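Local coordinates for protein phosphomethylpyrimidine kinase (Pyrococcus furiosus, PDB 2PB9) that probably makes thiamine phosphate through this C-terminal ThiN domain, which is joined in the full-length enzyme to a predicted kinase for hydroxymethylpyrimidine and its monophosphate, at residues Asn34-Leu39 with Asp76-Ala81; Val82-Arg87 with Thr138-Ile143; Ile98-Glu103 with Tyr158-Val163. All coordinates share one frame; numbering follows the deposited sequence.

Contact 1: residues Asn34-Leu39 with Asp76-Ala81. With PO4 (phosphate ion), chain C.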
loop_
_atom_site.group_PDB
_atom_site.type_symbol
_atom_site.label_atom_id
_atom_site.label_comp_id
_atom_site.label_asym_id
_atom_site.label_seq_id
_atom_site.Cartn_x
_atom_site.Cartn_y
_atom_site.Cartn_z
ATOM N N ASN A 34 23.436 -8.686 1.191
ATOM C CA ASN A 34 24.681 -8.104 1.627
ATOM C C ASN A 34 24.966 -8.684 3.013
ATOM O O ASN A 34 24.058 -8.886 3.821
ATOM C CB ASN A 34 24.587 -6.579 1.667
ATOM C CG ASN A 34 25.917 -5.911 1.345
ATOM O OD1 ASN A 34 25.952 -4.760 0.924
ATOM N ND2 ASN A 34 27.015 -6.634 1.539
ATOM N N PHE A 35 26.234 -8.971 3.264
ATOM C CA PHE A 35 26.678 -9.557 4.516
ATOM C C PHE A 35 27.704 -8.564 5.063
ATOM O O PHE A 35 28.692 -8.246 4.390
ATOM C CB PHE A 35 27.306 -10.919 4.194
ATOM C CG PHE A 35 27.495 -11.819 5.378
ATOM C CD1 PHE A 35 27.938 -13.130 5.192
ATOM C CD2 PHE A 35 27.276 -11.365 6.677
ATOM C CE1 PHE A 35 28.167 -13.980 6.280
ATOM C CE2 PHE A 35 27.501 -12.202 7.776
ATOM C CZ PHE A 35 27.950 -13.513 7.574
ATOM N N VAL A 36 27.467 -8.052 6.267
ATOM C CA VAL A 36 28.388 -7.070 6.828
ATOM C C VAL A 36 29.027 -7.419 8.155
ATOM O O VAL A 36 28.553 -8.282 8.898
ATOM C CB VAL A 36 27.726 -5.673 7.000
ATOM C CG1 VAL A 36 27.189 -5.195 5.680
ATOM C CG2 VAL A 36 26.625 -5.725 8.063
ATOM N N TYR A 37 30.119 -6.720 8.431
ATOM C CA TYR A 37 30.869 -6.880 9.663
ATOM C C TYR A 37 31.467 -5.512 9.967
ATOM O O TYR A 37 32.338 -5.015 9.251
ATOM C CB TYR A 37 31.955 -7.929 9.486
ATOM C CG TYR A 37 32.589 -8.382 10.781
ATOM C CD1 TYR A 37 32.021 -8.058 12.016
ATOM C CD2 TYR A 37 33.753 -9.157 10.768
ATOM C CE1 TYR A 37 32.596 -8.491 13.205
ATOM C CE2 TYR A 37 34.333 -9.598 11.948
ATOM C CZ TYR A 37 33.752 -9.262 13.158
ATOM O OH TYR A 37 34.331 -9.711 14.312
ATOM N N SER A 38 30.969 -4.906 11.034
ATOM C CA SER A 38 31.385 -3.578 11.438
ATOM C C SER A 38 32.618 -3.530 12.324
ATOM O O SER A 38 33.055 -4.543 12.869
ATOM C CB SER A 38 30.222 -2.899 12.165
ATOM O OG SER A 38 30.636 -1.705 12.785
ATOM N N LEU A 39 33.185 -2.330 12.436
ATOM C CA LEU A 39 34.324 -2.104 13.313
ATOM C C LEU A 39 33.648 -1.949 14.659
ATOM O O LEU A 39 32.473 -1.593 14.734
ATOM C CB LEU A 39 35.053 -0.797 12.974
ATOM C CG LEU A 39 36.010 -0.741 11.783
ATOM C CD1 LEU A 39 36.337 0.701 11.474
ATOM C CD2 LEU A 39 37.268 -1.531 12.095
ATOM N N ASP A 76 25.307 0.022 2.520
ATOM C CA ASP A 76 24.734 1.255 3.032
ATOM C C ASP A 76 23.537 1.008 3.944
ATOM O O ASP A 76 23.481 1.524 5.053
ATOM C CB ASP A 76 24.304 2.178 1.891
ATOM C CG ASP A 76 23.378 3.297 2.368
ATOM O OD1 ASP A 76 23.699 3.935 3.402
ATOM O OD2 ASP A 76 22.333 3.540 1.716
ATOM N N HIS A 77 22.588 0.213 3.471
ATOM C CA HIS A 77 21.376 -0.067 4.230
ATOM C C HIS A 77 21.537 -1.048 5.388
ATOM O O HIS A 77 21.003 -0.824 6.477
ATOM C CB HIS A 77 20.295 -0.545 3.266
ATOM C CG HIS A 77 19.848 0.513 2.308
ATOM N ND1 HIS A 77 19.139 0.231 1.159
ATOM C CD2 HIS A 77 19.966 1.862 2.355
ATOM C CE1 HIS A 77 18.836 1.360 0.542
ATOM N NE2 HIS A 77 19.325 2.365 1.248
ATOM N N LEU A 78 22.274 -2.126 5.166
ATOM C CA LEU A 78 22.472 -3.100 6.219
ATOM C C LEU A 78 23.437 -2.540 7.262
ATOM O O LEU A 78 23.331 -2.855 8.448
ATOM C CB LEU A 78 23.016 -4.407 5.636
ATOM C CG LEU A 78 22.811 -5.631 6.532
ATOM C CD1 LEU A 78 21.324 -5.877 6.706
ATOM C CD2 LEU A 78 23.479 -6.857 5.933
ATOM N N ALA A 79 24.373 -1.697 6.826
ATOM C CA ALA A 79 25.348 -1.115 7.749
ATOM C C ALA A 79 24.660 -0.237 8.778
ATOM O O ALA A 79 24.997 -0.265 9.965
ATOM C CB ALA A 79 26.395 -0.309 6.988
ATOM N N ARG A 80 23.705 0.559 8.317
ATOM C CA ARG A 80 22.955 1.434 9.207
ATOM C C ARG A 80 22.184 0.580 10.200
ATOM O O ARG A 80 22.078 0.918 11.371
ATOM C CB ARG A 80 21.983 2.314 8.408
ATOM C CG ARG A 80 22.586 3.621 7.884
ATOM C CD ARG A 80 22.553 3.717 6.354
ATOM N NE ARG A 80 21.192 3.688 5.814
ATOM C CZ ARG A 80 20.552 4.743 5.315
ATOM N NH1 ARG A 80 21.146 5.935 5.276
ATOM N NH2 ARG A 80 19.306 4.609 4.860
ATOM N N ALA A 81 21.649 -0.534 9.722
ATOM C CA ALA A 81 20.895 -1.443 10.570
ATOM C C ALA A 81 21.771 -2.024 11.681
ATOM O O ALA A 81 21.413 -1.957 12.863
ATOM C CB ALA A 81 20.321 -2.569 9.725
HETATM P P PO4 C . 23.106 -2.622 1.025
HETATM O O1 PO4 C . 21.826 -3.363 0.889
HETATM O O2 PO4 C . 24.133 -3.244 0.137
HETATM O O3 PO4 C . 22.880 -1.197 0.596
HETATM O O4 PO4 C . 23.559 -2.667 2.442
#

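Contact 2: residues Val82-Arg87 with Thr138-Ile143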
loop_
_atom_site.group_PDB
_atom_site.type_symbol
_atom_site.label_atom_id
_atom_site.label_comp_id
_atom_site.label_asym_id
_atom_site.label_seq_id
_atom_site.Cartn_x
_atom_site.Cartn_y
_atom_site.Cartn_z
ATOM N N VAL A 82 22.912 -2.595 11.295
ATOM C CA VAL A 82 23.818 -3.196 12.262
ATOM C C VAL A 82 24.398 -2.121 13.167
ATOM O O VAL A 82 24.578 -2.338 14.362
ATOM C CB VAL A 82 24.973 -3.990 11.568
ATOM C CG1 VAL A 82 26.173 -3.100 11.311
ATOM C CG2 VAL A 82 25.389 -5.147 12.427
ATOM N N LEU A 83 24.662 -0.955 12.596
ATOM C CA LEU A 83 25.224 0.155 13.343
ATOM C C LEU A 83 24.233 0.579 14.426
ATOM O O LEU A 83 24.609 0.751 15.585
ATOM C CB LEU A 83 25.541 1.312 12.378
ATOM C CG LEU A 83 26.934 1.978 12.465
ATOM C CD1 LEU A 83 28.011 0.950 12.777
ATOM C CD2 LEU A 83 27.246 2.681 11.153
ATOM N N THR A 84 22.966 0.723 14.047
ATOM C CA THR A 84 21.906 1.111 14.979
ATOM C C THR A 84 21.686 0.021 16.032
ATOM O O THR A 84 21.448 0.299 17.215
ATOM C CB THR A 84 20.579 1.361 14.216
ATOM O OG1 THR A 84 20.689 2.573 13.463
ATOM C CG2 THR A 84 19.391 1.452 15.173
ATOM N N TYR A 85 21.765 -1.226 15.586
ATOM C CA TYR A 85 21.578 -2.372 16.461
ATOM C C TYR A 85 22.650 -2.363 17.554
ATOM O O TYR A 85 22.370 -2.676 18.707
ATOM C CB TYR A 85 21.666 -3.646 15.626
ATOM C CG TYR A 85 21.318 -4.918 16.351
ATOM C CD1 TYR A 85 20.049 -5.495 16.225
ATOM C CD2 TYR A 85 22.282 -5.595 17.101
ATOM C CE1 TYR A 85 19.752 -6.722 16.820
ATOM C CE2 TYR A 85 22.005 -6.821 17.698
ATOM C CZ TYR A 85 20.739 -7.381 17.553
ATOM O OH TYR A 85 20.481 -8.606 18.130
HETATM N N MSE A 86 23.876 -1.993 17.183
HETATM C CA MSE A 86 24.988 -1.943 18.133
HETATM C C MSE A 86 24.733 -0.955 19.270
HETATM O O MSE A 86 25.263 -1.105 20.372
HETATM C CB MSE A 86 26.289 -1.591 17.405
HETATM C CG MSE A 86 26.843 -2.754 16.585
HETATM SE SE MSE A 86 28.155 -2.282 15.228
HETATM C CE MSE A 86 29.770 -2.420 16.278
ATOM N N ARG A 87 23.922 0.059 18.996
ATOM C CA ARG A 87 23.594 1.046 20.009
ATOM C C ARG A 87 22.905 0.357 21.185
ATOM O O ARG A 87 22.771 0.935 22.263
ATOM C CB ARG A 87 22.671 2.113 19.421
ATOM C CG ARG A 87 23.379 3.403 19.046
ATOM C CD ARG A 87 22.519 4.268 18.140
ATOM N NE ARG A 87 21.185 4.483 18.691
ATOM C CZ ARG A 87 20.149 4.918 17.978
ATOM N NH1 ARG A 87 20.301 5.189 16.682
ATOM N NH2 ARG A 87 18.959 5.064 18.555
ATOM N N THR A 138 14.412 5.992 8.782
ATOM C CA THR A 138 13.548 4.809 8.819
ATOM C C THR A 138 14.216 3.496 9.225
ATOM O O THR A 138 13.658 2.742 10.025
ATOM C CB THR A 138 12.859 4.576 7.455
ATOM O OG1 THR A 138 11.860 5.579 7.245
ATOM C CG2 THR A 138 12.209 3.208 7.417
ATOM N N ILE A 139 15.385 3.200 8.665
ATOM C CA ILE A 139 16.043 1.954 9.024
ATOM C C ILE A 139 16.327 1.948 10.522
ATOM O O ILE A 139 15.993 0.987 11.222
ATOM C CB ILE A 139 17.337 1.745 8.226
ATOM C CG1 ILE A 139 16.999 1.728 6.728
ATOM C CG2 ILE A 139 17.994 0.432 8.635
ATOM C CD1 ILE A 139 18.185 1.548 5.800
ATOM N N PRO A 140 16.942 3.022 11.040
ATOM C CA PRO A 140 17.212 3.034 12.481
ATOM C C PRO A 140 15.914 2.966 13.287
ATOM O O PRO A 140 15.847 2.270 14.300
ATOM C CB PRO A 140 17.992 4.332 12.683
ATOM C CG PRO A 140 17.604 5.173 11.498
ATOM C CD PRO A 140 17.546 4.188 10.377
ATOM N N TRP A 141 14.881 3.672 12.833
ATOM C CA TRP A 141 13.591 3.639 13.514
ATOM C C TRP A 141 13.107 2.194 13.638
ATOM O O TRP A 141 12.674 1.749 14.709
ATOM C CB TRP A 141 12.537 4.420 12.739
ATOM C CG TRP A 141 11.173 4.259 13.344
ATOM C CD1 TRP A 141 10.652 4.971 14.386
ATOM C CD2 TRP A 141 10.174 3.285 12.986
ATOM N NE1 TRP A 141 9.399 4.504 14.698
ATOM C CE2 TRP A 141 9.080 3.472 13.857
ATOM C CE3 TRP A 141 10.103 2.274 12.016
ATOM C CZ2 TRP A 141 7.920 2.685 13.789
ATOM C CZ3 TRP A 141 8.946 1.487 11.949
ATOM C CH2 TRP A 141 7.871 1.701 12.834
ATOM N N GLY A 142 13.166 1.470 12.528
ATOM C CA GLY A 142 12.731 0.091 12.530
ATOM C C GLY A 142 13.472 -0.759 13.542
ATOM O O GLY A 142 12.844 -1.439 14.357
ATOM N N ILE A 143 14.805 -0.711 13.499
ATOM C CA ILE A 143 15.644 -1.492 14.404
ATOM C C ILE A 143 15.298 -1.252 15.874
ATOM O O ILE A 143 15.191 -2.192 16.654
ATOM C CB ILE A 143 17.156 -1.192 14.172
ATOM C CG1 ILE A 143 17.535 -1.485 12.715
ATOM C CG2 ILE A 143 18.021 -2.049 15.106
ATOM C CD1 ILE A 143 17.273 -2.906 12.259
#

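Contact 3: residues Ile98-Glu103 with Tyr158-Val163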
loop_
_atom_site.group_PDB
_atom_site.type_symbol
_atom_site.label_atom_id
_atom_site.label_comp_id
_atom_site.label_asym_id
_atom_site.label_seq_id
_atom_site.Cartn_x
_atom_site.Cartn_y
_atom_site.Cartn_z
ATOM N N ILE A 98 18.205 -11.494 4.173
ATOM C CA ILE A 98 17.749 -12.526 3.272
ATOM C C ILE A 98 16.295 -12.307 2.914
ATOM O O ILE A 98 15.583 -11.552 3.573
ATOM C CB ILE A 98 17.913 -13.915 3.890
ATOM C CG1 ILE A 98 17.196 -13.979 5.236
ATOM C CG2 ILE A 98 19.389 -14.222 4.070
ATOM C CD1 ILE A 98 17.233 -15.368 5.880
ATOM N N ARG A 99 15.878 -12.981 1.849
ATOM C CA ARG A 99 14.521 -12.915 1.331
ATOM C C ARG A 99 13.454 -13.259 2.376
ATOM O O ARG A 99 13.687 -14.077 3.268
ATOM C CB ARG A 99 14.399 -13.880 0.146
ATOM C CG ARG A 99 13.204 -13.641 -0.741
ATOM C CD ARG A 99 13.329 -14.458 -1.993
ATOM N NE ARG A 99 13.244 -15.887 -1.710
ATOM C CZ ARG A 99 12.105 -16.546 -1.504
ATOM N NH1 ARG A 99 10.940 -15.908 -1.552
ATOM N NH2 ARG A 99 12.133 -17.845 -1.241
ATOM N N TYR A 100 12.287 -12.626 2.258
ATOM C CA TYR A 100 11.175 -12.898 3.161
ATOM C C TYR A 100 10.072 -13.643 2.405
ATOM O O TYR A 100 9.868 -13.432 1.210
ATOM C CB TYR A 100 10.578 -11.598 3.733
ATOM C CG TYR A 100 9.284 -11.812 4.518
ATOM C CD1 TYR A 100 9.304 -12.049 5.898
ATOM C CD2 TYR A 100 8.046 -11.870 3.863
ATOM C CE1 TYR A 100 8.130 -12.351 6.604
ATOM C CE2 TYR A 100 6.871 -12.174 4.553
ATOM C CZ TYR A 100 6.918 -12.418 5.922
ATOM O OH TYR A 100 5.759 -12.771 6.601
ATOM N N SER A 101 9.371 -14.518 3.116
ATOM C CA SER A 101 8.248 -15.276 2.562
ATOM C C SER A 101 7.655 -16.091 3.707
ATOM O O SER A 101 8.343 -16.362 4.697
ATOM C CB SER A 101 8.693 -16.197 1.414
ATOM O OG SER A 101 9.288 -17.386 1.890
ATOM N N ARG A 102 6.382 -16.457 3.585
ATOM C CA ARG A 102 5.706 -17.232 4.622
ATOM C C ARG A 102 6.532 -18.424 5.073
ATOM O O ARG A 102 6.767 -18.627 6.258
ATOM C CB ARG A 102 4.344 -17.728 4.122
ATOM C CG ARG A 102 4.367 -18.379 2.739
ATOM C CD ARG A 102 3.238 -19.421 2.578
ATOM N NE ARG A 102 3.118 -19.872 1.187
ATOM C CZ ARG A 102 2.141 -19.497 0.354
ATOM N NH1 ARG A 102 1.171 -18.667 0.761
ATOM N NH2 ARG A 102 2.145 -19.938 -0.902
ATOM N N GLU A 103 6.986 -19.203 4.108
ATOM C CA GLU A 103 7.768 -20.385 4.406
ATOM C C GLU A 103 9.021 -20.092 5.226
ATOM O O GLU A 103 9.223 -20.680 6.295
ATOM C CB GLU A 103 8.150 -21.079 3.103
ATOM C CG GLU A 103 8.478 -22.544 3.256
ATOM C CD GLU A 103 8.244 -23.313 1.970
ATOM O OE1 GLU A 103 7.095 -23.305 1.474
ATOM O OE2 GLU A 103 9.208 -23.921 1.453
ATOM N N TYR A 158 12.601 -8.652 11.184
ATOM C CA TYR A 158 12.115 -8.644 9.815
ATOM C C TYR A 158 11.022 -7.610 9.725
ATOM O O TYR A 158 10.658 -6.999 10.725
ATOM C CB TYR A 158 11.570 -10.022 9.432
ATOM C CG TYR A 158 10.278 -10.371 10.124
ATOM C CD1 TYR A 158 9.046 -10.070 9.536
ATOM C CD2 TYR A 158 10.278 -10.959 11.396
ATOM C CE1 TYR A 158 7.847 -10.344 10.191
ATOM C CE2 TYR A 158 9.083 -11.234 12.061
ATOM C CZ TYR A 158 7.871 -10.923 11.450
ATOM O OH TYR A 158 6.682 -11.182 12.097
ATOM N N HIS A 159 10.519 -7.397 8.518
ATOM C CA HIS A 159 9.434 -6.459 8.310
ATOM C C HIS A 159 8.777 -6.827 6.993
ATOM O O HIS A 159 9.458 -7.242 6.051
ATOM C CB HIS A 159 9.944 -5.014 8.255
ATOM C CG HIS A 159 10.715 -4.688 7.013
ATOM N ND1 HIS A 159 10.111 -4.272 5.845
ATOM C CD2 HIS A 159 12.046 -4.690 6.764
ATOM C CE1 HIS A 159 11.035 -4.031 4.933
ATOM N NE2 HIS A 159 12.219 -4.276 5.466
ATOM N N LEU A 160 7.455 -6.697 6.938
ATOM C CA LEU A 160 6.701 -6.993 5.723
ATOM C C LEU A 160 6.882 -5.841 4.728
ATOM O O LEU A 160 7.370 -4.768 5.089
ATOM C CB LEU A 160 5.217 -7.158 6.048
ATOM C CG LEU A 160 4.826 -8.256 7.030
ATOM C CD1 LEU A 160 3.323 -8.248 7.224
ATOM C CD2 LEU A 160 5.287 -9.593 6.502
ATOM N N GLY A 161 6.467 -6.053 3.485
ATOM C CA GLY A 161 6.639 -5.024 2.477
ATOM C C GLY A 161 5.790 -3.783 2.633
ATOM O O GLY A 161 4.845 -3.758 3.417
ATOM N N ASP A 162 6.147 -2.744 1.883
ATOM C CA ASP A 162 5.422 -1.473 1.884
ATOM C C ASP A 162 5.421 -0.961 0.452
ATOM O O ASP A 162 6.120 -1.514 -0.395
ATOM C CB ASP A 162 6.086 -0.468 2.825
ATOM C CG ASP A 162 5.804 -0.775 4.292
ATOM O OD1 ASP A 162 4.633 -0.630 4.742
ATOM O OD2 ASP A 162 6.756 -1.176 4.992
ATOM N N VAL A 163 4.645 0.081 0.167
ATOM C CA VAL A 163 4.581 0.578 -1.207
ATOM C C VAL A 163 5.975 0.845 -1.768
ATOM O O VAL A 163 6.771 1.575 -1.183
ATOM C CB VAL A 163 3.709 1.854 -1.318
ATOM C CG1 VAL A 163 3.595 2.289 -2.782
ATOM C CG2 VAL A 163 2.322 1.578 -0.753
#

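Contact 1: residues Asn34-Leu39 with Asp76-Ala81
A phosphate site at the start of helix 77-86 is bordered here by strand 35-38, where Val36 and Leu78 meet. One methyl branch of each does the touching, Val36 CG2 lying 4.0 Å from Leu78 CD2. The same Leu78 methyl reaches back to the strand's leading end and rests against the carbonyl of Asn34. Leu78 has its CG trans to its own backbone N (chi1 -160°), which carries CD2 to the strand. Separately, the backbone of the helix's first turn points the Leu78 N-H at the phosphate. The phosphate ion, probably taken up from the crystallisation liquor, sits where the first turn of the helix has amides with no preceding turn to bind. Leu78 N points almost straight at phosphate O4, 3.1 Å away (177°). His77 N does the same to phosphate O3 at 3.2 Å (177°). Asp76 N adds weak bonds to both oxygens, 3.2 Å to O4 and 3.3 Å to O3, so two of the anion's oxygens are shared among three successive backbone amides. The positive end of the helix dipole would be expected to stabilise the charge further. Ser75 OG and Arg56 NE also hydrogen-bond to the ion, giving it a side-chain hydroxyl and a cationic partner. Such a helix-start anion site is consistent with a place for the phosphate of a phosphorylated substrate. On the strand, Val36 faces the helix while Phe35 faces away and packs on Ala15 of helix 5-21. Strand 35-38 runs between antiparallel neighbours, Val36 pairing with Ala95 of strand 94-98 and Tyr37 with Ala51 of strand 50-53. Helix 77-86 is backed in turn by helix 138-149, whose Ile139 touches His77, Arg80 and Ala81.

Contact 2: residues Val82-Arg87 with Thr138-Ile143
The Tyr85 ring meets Ile143 at its edge: methyl CG2 of Ile143 lies near the ring plane, 4.2 Å from Tyr85 CD1. Phe172 stacks on this ring, and Tyr89 meets it at an inclined angle. The phenol OH is held by Pro154 O and Arg153 NH1, outside the helix pair. Nearer the backbone, Ile143 CG2 is 4.0 Å from Tyr85 CB, the two side chains crossing at about a right angle. Thr84 touches the other helix with both branches. Its CG2, trans to the backbone N, lies 3.6 Å from Ile143 CB; its OG1 is 3.3 Å from Pro140 CB and hydrogen-bonds Arg80 O one turn earlier. With an alanine here, Ile143 and Pro140 would probably face a gap, and Arg80 O would lose its hydroxyl partner. Helices 82-86 and 138-143 approach to 9.0 Å between axes and cross at -44°. Arg87 NH2 adds a salt bridge to Glu144, while Ile143 also touches Ala81. Helix 77-86 thus lies between helix 138-149 and strand 35-38, on whose Ser38 Val82, Leu83 and Met86 pack.

Contact 3: residues Ile98-Glu103 with Tyr158-Val163
Tyr158, near the end of strand 154-159, brings its ring beside that of Tyr100. The planes are close to parallel, 17° apart, but the rings are slid so far past each other that they barely overlap, with centroids 5.8 Å apart. Contact is therefore made by neighbouring corners, Tyr158 CD1 lying 3.8 Å from Tyr100 CE1. The two tyrosines adopt different first torsions: Tyr158 CG sits between its own backbone N and carbonyl carbon (chi1 71°), whereas Tyr100 CG is extended opposite the backbone N. Both tyrosines also lie on Ile105 and Ile169. His159, next along, points away from segment 98-103; its ND1 donates to Leu160 O at 2.9 Å (153°), approaching from above the carbonyl plane, and its ring meets that of Tyr122 nearly in parallel. Here strands 94-98 and 154-159 run out of the central mixed sheet of the ThiN domain with strand 168-173 between them, Ile169 being backbone-paired to Ile98 and Met168 to His159. Just beyond Tyr100 the chain turns into helix 102-114, where Ser101 takes the N-cap position and its OG weakly caps Ile104 N. Leu160 then reaches over to Tyr100 with one methyl branch: Leu160 CD2 is 3.3 Å from Tyr100 CZ, and 3.6 Å from Tyr100 CE2, so it meets the phenol end of the ring and not the end nearest the backbone. Leu160 also packs on Asp123 of the third subunit. After Gly161, the chain passes into the subunit interfaces: Asp162 makes backbone hydrogen bonds to the second subunit, and its OD1 forms a salt bridge with Arg125 NH1 of the third. Val163 packs on Gly161 of the second subunit and on Arg125 of the fourth.

Overall arrangement
Contacts 1 and 2 share helix 77-86 and sit side by side, their centres about 10 Å apart: its start holds the phosphate, and along its length it packs on strand 35-38 and on helix 138-149. They also touch directly, Ser38 OG lying 3.5 Å from Met86 SE (selenomethionine), and Arg80 NH2 3.4 Å from Ile139 CD1. Contact 3 is more remote, with its centre about 19 Å from that of contact 1 and about 18 Å from that of contact 2. It is nonetheless tied to contact 1 by the common sheet, and to contact 2 by the chain, since strand 154-159 follows helix 138-149. Contact 1 borders the ligand; contact 3 has the more extensive subunit contacts.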